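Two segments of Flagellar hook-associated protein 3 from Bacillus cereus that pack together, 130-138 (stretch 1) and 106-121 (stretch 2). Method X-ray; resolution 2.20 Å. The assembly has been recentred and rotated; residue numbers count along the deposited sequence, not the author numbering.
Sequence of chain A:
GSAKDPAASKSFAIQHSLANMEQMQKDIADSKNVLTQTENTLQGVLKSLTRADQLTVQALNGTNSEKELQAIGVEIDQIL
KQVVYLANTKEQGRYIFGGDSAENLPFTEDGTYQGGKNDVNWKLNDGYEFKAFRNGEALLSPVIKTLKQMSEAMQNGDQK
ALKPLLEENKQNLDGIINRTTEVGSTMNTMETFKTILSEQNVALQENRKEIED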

ATOM      1  N   PHE A 130       8.544  -7.694  10.062  1.00 17.13           N
ATOM      2  CA  PHE A 130       8.187  -6.549   9.217  1.00 17.08           C
ATOM      3  C   PHE A 130       6.795  -6.037   9.574  1.00 16.86           C
ATOM      4  O   PHE A 130       6.023  -6.715  10.252  1.00 15.28           O
ATOM      5  CB  PHE A 130       8.238  -6.916   7.753  1.00 17.05           C
ATOM      6  CG  PHE A 130       7.119  -7.811   7.311  1.00 15.88           C
ATOM      7  CD1 PHE A 130       7.139  -9.161   7.606  1.00 16.80           C
ATOM      8  CD2 PHE A 130       6.065  -7.309   6.573  1.00 14.92           C
ATOM      9  CE1 PHE A 130       6.109  -9.979   7.169  1.00 16.98           C
ATOM     10  CE2 PHE A 130       5.016  -8.127   6.186  1.00 16.30           C
ATOM     11  CZ  PHE A 130       5.055  -9.453   6.478  1.00 15.48           C
ATOM     12  N   LYS A 131       6.496  -4.827   9.113  1.00 17.63           N
ATOM     13  CA  LYS A 131       5.191  -4.205   9.301  1.00 17.48           C
ATOM     14  C   LYS A 131       4.267  -4.690   8.250  1.00 16.44           C
ATOM     15  O   LYS A 131       4.486  -4.408   7.085  1.00 18.14           O
ATOM     16  CB  LYS A 131       5.304  -2.695   9.197  1.00 19.02           C
ATOM     17  CG  LYS A 131       6.262  -2.099  10.234  1.00 22.41           C
ATOM     18  CD  LYS A 131       6.797  -0.782   9.743  1.00 27.35           C
ATOM     19  CE  LYS A 131       7.705  -0.076  10.783  1.00 32.68           C
ATOM     20  NZ  LYS A 131       6.842   0.289  11.951  1.00 35.35           N
ATOM     21  N   ALA A 132       3.247  -5.446   8.647  1.00 15.71           N
ATOM     22  CA  ALA A 132       2.296  -6.021   7.734  1.00 13.75           C
ATOM     23  C   ALA A 132       1.110  -5.072   7.501  1.00 15.29           C
ATOM     24  O   ALA A 132       0.605  -4.995   6.369  1.00 13.95           O
ATOM     25  CB  ALA A 132       1.784  -7.334   8.275  1.00 13.69           C
ATOM     26  N   PHE A 133       0.610  -4.433   8.583  1.00 15.27           N
ATOM     27  CA  PHE A 133      -0.537  -3.501   8.484  1.00 15.89           C
ATOM     28  C   PHE A 133      -0.144  -2.205   9.155  1.00 16.79           C
ATOM     29  O   PHE A 133       0.358  -2.215  10.278  1.00 17.53           O
ATOM     30  CB  PHE A 133      -1.800  -4.096   9.098  1.00 16.53           C
ATOM     31  CG  PHE A 133      -2.150  -5.426   8.528  1.00 16.49           C
ATOM     32  CD1 PHE A 133      -2.971  -5.512   7.427  1.00 15.14           C
ATOM     33  CD2 PHE A 133      -1.651  -6.585   9.081  1.00 15.37           C
ATOM     34  CE1 PHE A 133      -3.291  -6.717   6.874  1.00 16.21           C
ATOM     35  CE2 PHE A 133      -1.979  -7.845   8.515  1.00 17.77           C
ATOM     36  CZ  PHE A 133      -2.788  -7.899   7.402  1.00 15.68           C
ATOM     37  N   ARG A 134      -0.262  -1.097   8.431  1.00 16.63           N
ATOM     38  CA  ARG A 134       0.390   0.146   8.889  1.00 17.14           C
ATOM     39  C   ARG A 134      -0.598   1.246   8.980  1.00 16.87           C
ATOM     40  O   ARG A 134      -1.595   1.226   8.294  1.00 16.50           O
ATOM     41  CB  ARG A 134       1.516   0.546   7.917  1.00 17.16           C
ATOM     42  CG  ARG A 134       2.671  -0.389   7.970  1.00 17.59           C
ATOM     43  CD  ARG A 134       3.776  -0.046   6.928  1.00 18.50           C
ATOM     44  NE  ARG A 134       4.588   1.088   7.341  1.00 20.80           N
ATOM     45  CZ  ARG A 134       5.734   1.446   6.761  1.00 20.75           C
ATOM     46  NH1 ARG A 134       6.185   0.779   5.716  1.00 21.01           N
ATOM     47  NH2 ARG A 134       6.422   2.487   7.218  1.00 20.30           N
ATOM     48  N   ASN A 135      -0.343   2.173   9.885  1.00 18.24           N
ATOM     49  CA  ASN A 135      -1.072   3.431   9.985  1.00 18.25           C
ATOM     50  C   ASN A 135      -0.682   4.269   8.771  1.00 18.06           C
ATOM     51  O   ASN A 135       0.421   4.722   8.701  1.00 16.33           O
ATOM     52  CB  ASN A 135      -0.676   4.129  11.295  1.00 19.42           C
ATOM     53  CG  ASN A 135      -1.272   5.525  11.454  1.00 21.82           C
ATOM     54  OD1 ASN A 135      -1.519   6.237  10.475  1.00 18.24           O
ATOM     55  ND2 ASN A 135      -1.469   5.941  12.731  1.00 20.29           N
ATOM     56  N   GLY A 136      -1.601   4.453   7.817  1.00 17.94           N
ATOM     57  CA  GLY A 136      -1.290   5.107   6.525  1.00 16.53           C
ATOM     58  C   GLY A 136      -1.664   6.583   6.456  1.00 16.76           C
ATOM     59  O   GLY A 136      -1.694   7.161   5.379  1.00 15.68           O
ATOM     60  N   GLU A 137      -1.993   7.191   7.601  1.00 17.16           N
ATOM     61  CA  GLU A 137      -2.504   8.555   7.588  1.00 17.94           C
ATOM     62  C   GLU A 137      -1.501   9.488   6.941  1.00 18.28           C
ATOM     63  O   GLU A 137      -1.848  10.207   6.034  1.00 18.30           O
ATOM     64  CB  GLU A 137      -2.855   9.076   8.996  1.00 20.03           C
ATOM     65  CG  GLU A 137      -3.115  10.614   9.014  1.00 23.14           C
ATOM     66  CD  GLU A 137      -3.611  11.132  10.356  1.00 28.84           C
ATOM     67  OE1 GLU A 137      -3.505  10.403  11.360  1.00 31.11           O
ATOM     68  OE2 GLU A 137      -4.136  12.263  10.396  1.00 33.25           O
ATOM     69  N   ALA A 138      -0.245   9.445   7.365  1.00 19.00           N
ATOM     70  CA  ALA A 138       0.732  10.391   6.827  1.00 20.18           C
ATOM     71  C   ALA A 138       0.979  10.196   5.333  1.00 19.33           C
ATOM     72  O   ALA A 138       1.339  11.127   4.641  1.00 20.23           O
ATOM     73  CB  ALA A 138       2.080  10.347   7.639  1.00 22.11           C
TER
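Stretch 2, residues 106-121: PFTEDGTYQGGKNDVN

The two segments pair as antiparallel strands for only a short distance, and a β-bulge interrupts even that: K131 lies opposite N121 (CA–CA 4.4 Å), yet F133, two residues on, pairs with V120 (CA–CA 4.9 Å). At this corner of stretch 1, V120 O accepts from two successive amides, A132 N at 2.8 Å and F133 N at 3.1 Å, while V120 N donates to F133 O at 2.7 Å. The F133 and V120 side chains share one face of the sheet, CB to CB 3.9 Å, with V120 CG1 at the edge of the phenyl ring. K131 and N121 project from the other face.

Just before the strand, D119 uses both carboxylate oxygens: OD2 forms a salt bridge with K131 NZ (2.7 Å), and OD1 accepts from N135 N (3.0 Å). A water links D119 OD1 (3.2 Å) to R134 NE (3.1 Å).

Stretch 2 runs in loop conformation from P106 to D119, including a type I turn at T108–G111. N135 ND2 donates to K117 O (3.0 Å). Y113, whose CA-to-CB bond points toward stretch 1, receives E137 CB over its ring face, 3.9 Å from the centroid, beside N135 OD1. Nearer the start of stretch 2, the edge of the F107 ring meets G136, just before the helix, with CZ 3.7 Å from G136 O.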

ATOM      1  N   PRO A 106     -10.623   2.966   7.385  1.00 18.47           N
ATOM      2  CA  PRO A 106      -9.619   3.874   7.901  1.00 17.71           C
ATOM      3  C   PRO A 106      -9.612   5.267   7.267  1.00 17.81           C
ATOM      4  O   PRO A 106      -9.156   6.219   7.920  1.00 18.12           O
ATOM      5  CB  PRO A 106      -8.319   3.137   7.630  1.00 16.35           C
ATOM      6  CG  PRO A 106      -8.615   2.199   6.612  1.00 16.62           C
ATOM      7  CD  PRO A 106      -9.999   1.778   6.788  1.00 17.08           C
ATOM      8  N   PHE A 107     -10.091   5.385   6.025  1.00 17.45           N
ATOM      9  CA  PHE A 107     -10.183   6.694   5.407  1.00 17.82           C
ATOM     10  C   PHE A 107     -11.574   7.048   4.944  1.00 19.64           C
ATOM     11  O   PHE A 107     -12.256   6.231   4.326  1.00 18.97           O
ATOM     12  CB  PHE A 107      -9.239   6.812   4.230  1.00 16.63           C
ATOM     13  CG  PHE A 107      -7.822   6.603   4.602  1.00 16.05           C
ATOM     14  CD1 PHE A 107      -7.305   5.343   4.719  1.00 16.81           C
ATOM     15  CD2 PHE A 107      -6.995   7.674   4.878  1.00 18.35           C
ATOM     16  CE1 PHE A 107      -6.011   5.141   5.082  1.00 14.71           C
ATOM     17  CE2 PHE A 107      -5.701   7.455   5.237  1.00 17.59           C
ATOM     18  CZ  PHE A 107      -5.223   6.189   5.348  1.00 15.04           C
ATOM     19  N   THR A 108     -11.949   8.300   5.211  1.00 21.90           N
ATOM     20  CA  THR A 108     -13.149   8.913   4.628  1.00 24.03           C
ATOM     21  C   THR A 108     -12.868   9.555   3.286  1.00 24.48           C
ATOM     22  O   THR A 108     -11.727   9.787   2.904  1.00 23.33           O
ATOM     23  CB  THR A 108     -13.754   9.986   5.569  1.00 25.62           C
ATOM     24  OG1 THR A 108     -12.960  11.172   5.538  1.00 26.62           O
ATOM     25  CG2 THR A 108     -13.799   9.485   6.973  1.00 24.45           C
ATOM     26  N   GLU A 109     -13.937   9.899   2.574  1.00 27.17           N
ATOM     27  CA  GLU A 109     -13.828  10.661   1.320  1.00 27.25           C
ATOM     28  C   GLU A 109     -13.191  12.014   1.494  1.00 27.50           C
ATOM     29  O   GLU A 109     -12.799  12.615   0.525  1.00 28.70           O
ATOM     30  CB  GLU A 109     -15.224  10.904   0.735  1.00 30.17           C
ATOM     31  N   ASP A 110     -13.165  12.539   2.716  1.00 28.33           N
ATOM     32  CA  ASP A 110     -12.474  13.788   3.007  1.00 28.42           C
ATOM     33  C   ASP A 110     -10.996  13.584   3.328  1.00 26.70           C
ATOM     34  O   ASP A 110     -10.280  14.545   3.565  1.00 27.08           O
ATOM     35  CB  ASP A 110     -13.117  14.483   4.221  1.00 30.76           C
ATOM     36  CG  ASP A 110     -14.605  14.683   4.065  1.00 31.63           C
ATOM     37  OD1 ASP A 110     -15.066  14.943   2.930  1.00 35.33           O
ATOM     38  OD2 ASP A 110     -15.323  14.571   5.088  1.00 37.86           O
ATOM     39  N   GLY A 111     -10.540  12.344   3.389  1.00 24.94           N
ATOM     40  CA  GLY A 111      -9.149  12.086   3.750  1.00 23.85           C
ATOM     41  C   GLY A 111      -8.883  11.978   5.246  1.00 24.09           C
ATOM     42  O   GLY A 111      -7.726  11.788   5.658  1.00 25.10           O
ATOM     43  N   THR A 112      -9.923  12.038   6.057  1.00 23.12           N
ATOM     44  CA  THR A 112      -9.783  11.861   7.503  1.00 24.71           C
ATOM     45  C   THR A 112      -9.428  10.438   7.835  1.00 22.82           C
ATOM     46  O   THR A 112     -10.036   9.524   7.312  1.00 22.18           O
ATOM     47  CB  THR A 112     -11.106  12.157   8.280  1.00 26.39           C
ATOM     48  OG1 THR A 112     -11.788  13.252   7.691  1.00 27.77           O
ATOM     49  CG2 THR A 112     -10.835  12.453   9.774  1.00 29.73           C
ATOM     50  N   TYR A 113      -8.430  10.268   8.697  1.00 22.60           N
ATOM     51  CA  TYR A 113      -7.994   8.982   9.150  1.00 21.05           C
ATOM     52  C   TYR A 113      -8.788   8.554  10.389  1.00 22.80           C
ATOM     53  O   TYR A 113      -8.830   9.272  11.410  1.00 23.58           O
ATOM     54  CB  TYR A 113      -6.506   9.024   9.481  1.00 20.64           C
ATOM     55  CG  TYR A 113      -5.925   7.672   9.866  1.00 18.93           C
ATOM     56  CD1 TYR A 113      -5.746   6.698   8.912  1.00 17.45           C
ATOM     57  CD2 TYR A 113      -5.551   7.389  11.186  1.00 19.91           C
ATOM     58  CE1 TYR A 113      -5.230   5.484   9.216  1.00 16.85           C
ATOM     59  CE2 TYR A 113      -5.032   6.172  11.514  1.00 20.45           C
ATOM     60  CZ  TYR A 113      -4.858   5.194  10.490  1.00 17.65           C
ATOM     61  OH  TYR A 113      -4.329   3.948  10.767  1.00 17.09           O
ATOM     62  N   GLN A 114      -9.384   7.368  10.310  1.00 22.48           N
ATOM     63  CA  GLN A 114     -10.081   6.772  11.453  1.00 24.11           C
ATOM     64  C   GLN A 114      -9.542   5.366  11.741  1.00 23.25           C
ATOM     65  O   GLN A 114     -10.208   4.565  12.345  1.00 23.53           O
ATOM     66  CB  GLN A 114     -11.623   6.765  11.260  1.00 25.73           C
ATOM     67  CG  GLN A 114     -12.113   7.200   9.919  1.00 27.55           C
ATOM     68  CD  GLN A 114     -13.627   7.045   9.674  1.00 32.67           C
ATOM     69  OE1 GLN A 114     -14.446   7.759  10.272  1.00 38.37           O
ATOM     70  NE2 GLN A 114     -13.994   6.145   8.731  1.00 32.29           N
ATOM     71  N   GLY A 115      -8.330   5.057  11.284  1.00 21.94           N
ATOM     72  CA  GLY A 115      -7.766   3.734  11.524  1.00 21.03           C
ATOM     73  C   GLY A 115      -7.147   3.615  12.903  1.00 22.14           C
ATOM     74  O   GLY A 115      -7.321   4.489  13.776  1.00 22.41           O
ATOM     75  N   GLY A 116      -6.386   2.541  13.073  1.00 21.52           N
ATOM     76  CA  GLY A 116      -5.621   2.292  14.309  1.00 22.92           C
ATOM     77  C   GLY A 116      -4.390   3.174  14.423  1.00 23.26           C
ATOM     78  O   GLY A 116      -3.776   3.549  13.389  1.00 21.97           O
ATOM     79  N   LYS A 117      -4.017   3.516  15.657  1.00 24.09           N
ATOM     80  CA  LYS A 117      -2.838   4.347  15.868  1.00 24.97           C
ATOM     81  C   LYS A 117      -1.569   3.598  15.530  1.00 24.06           C
ATOM     82  O   LYS A 117      -0.656   4.203  15.020  1.00 24.46           O
ATOM     83  CB  LYS A 117      -2.725   4.875  17.325  1.00 26.90           C
ATOM     84  N   ASN A 118      -1.490   2.299  15.817  1.00 23.70           N
ATOM     85  CA  ASN A 118      -0.211   1.590  15.669  1.00 24.24           C
ATOM     86  C   ASN A 118      -0.171   0.604  14.506  1.00 22.24           C
ATOM     87  O   ASN A 118      -1.183   0.084  14.085  1.00 22.01           O
ATOM     88  CB  ASN A 118       0.135   0.856  16.965  1.00 25.52           C
ATOM     89  CG  ASN A 118       0.260   1.808  18.145  1.00 30.53           C
ATOM     90  OD1 ASN A 118       1.171   2.661  18.198  1.00 33.13           O
ATOM     91  ND2 ASN A 118      -0.671   1.705  19.056  1.00 32.73           N
ATOM     92  N   ASP A 119       1.037   0.324  14.042  1.00 21.86           N
ATOM     93  CA  ASP A 119       1.301  -0.690  13.040  1.00 19.84           C
ATOM     94  C   ASP A 119       1.100  -2.064  13.630  1.00 19.61           C
ATOM     95  O   ASP A 119       1.160  -2.222  14.850  1.00 19.90           O
ATOM     96  CB  ASP A 119       2.752  -0.586  12.599  1.00 19.78           C
ATOM     97  CG  ASP A 119       3.062   0.725  11.919  1.00 22.77           C
ATOM     98  OD1 ASP A 119       2.120   1.392  11.446  1.00 21.29           O
ATOM     99  OD2 ASP A 119       4.264   1.110  11.891  1.00 28.31           O
ATOM    100  N   VAL A 120       0.835  -3.039  12.757  1.00 18.29           N
ATOM    101  CA  VAL A 120       0.784  -4.465  13.098  1.00 17.60           C
ATOM    102  C   VAL A 120       2.003  -5.168  12.444  1.00 16.62           C
ATOM    103  O   VAL A 120       2.130  -5.191  11.221  1.00 15.62           O
ATOM    104  CB  VAL A 120      -0.509  -5.146  12.599  1.00 17.33           C
ATOM    105  CG1 VAL A 120      -0.421  -6.669  12.786  1.00 15.23           C
ATOM    106  CG2 VAL A 120      -1.747  -4.550  13.325  1.00 17.81           C
ATOM    107  N   ASN A 121       2.867  -5.721  13.297  1.00 16.95           N
ATOM    108  CA  ASN A 121       4.051  -6.482  12.934  1.00 16.55           C
ATOM    109  C   ASN A 121       3.776  -7.948  12.844  1.00 15.51           C
ATOM    110  O   ASN A 121       3.057  -8.496  13.659  1.00 15.92           O
ATOM    111  CB  ASN A 121       5.168  -6.314  13.961  1.00 18.44           C
ATOM    112  CG  ASN A 121       5.941  -5.013  13.771  1.00 24.80           C
ATOM    113  OD1 ASN A 121       5.663  -4.229  12.844  1.00 28.88           O
ATOM    114  ND2 ASN A 121       6.936  -4.795  14.619  1.00 28.09           N
TER
HETATM  115  O   HOH W   1       3.731   3.239   9.403  1.00 30.14           O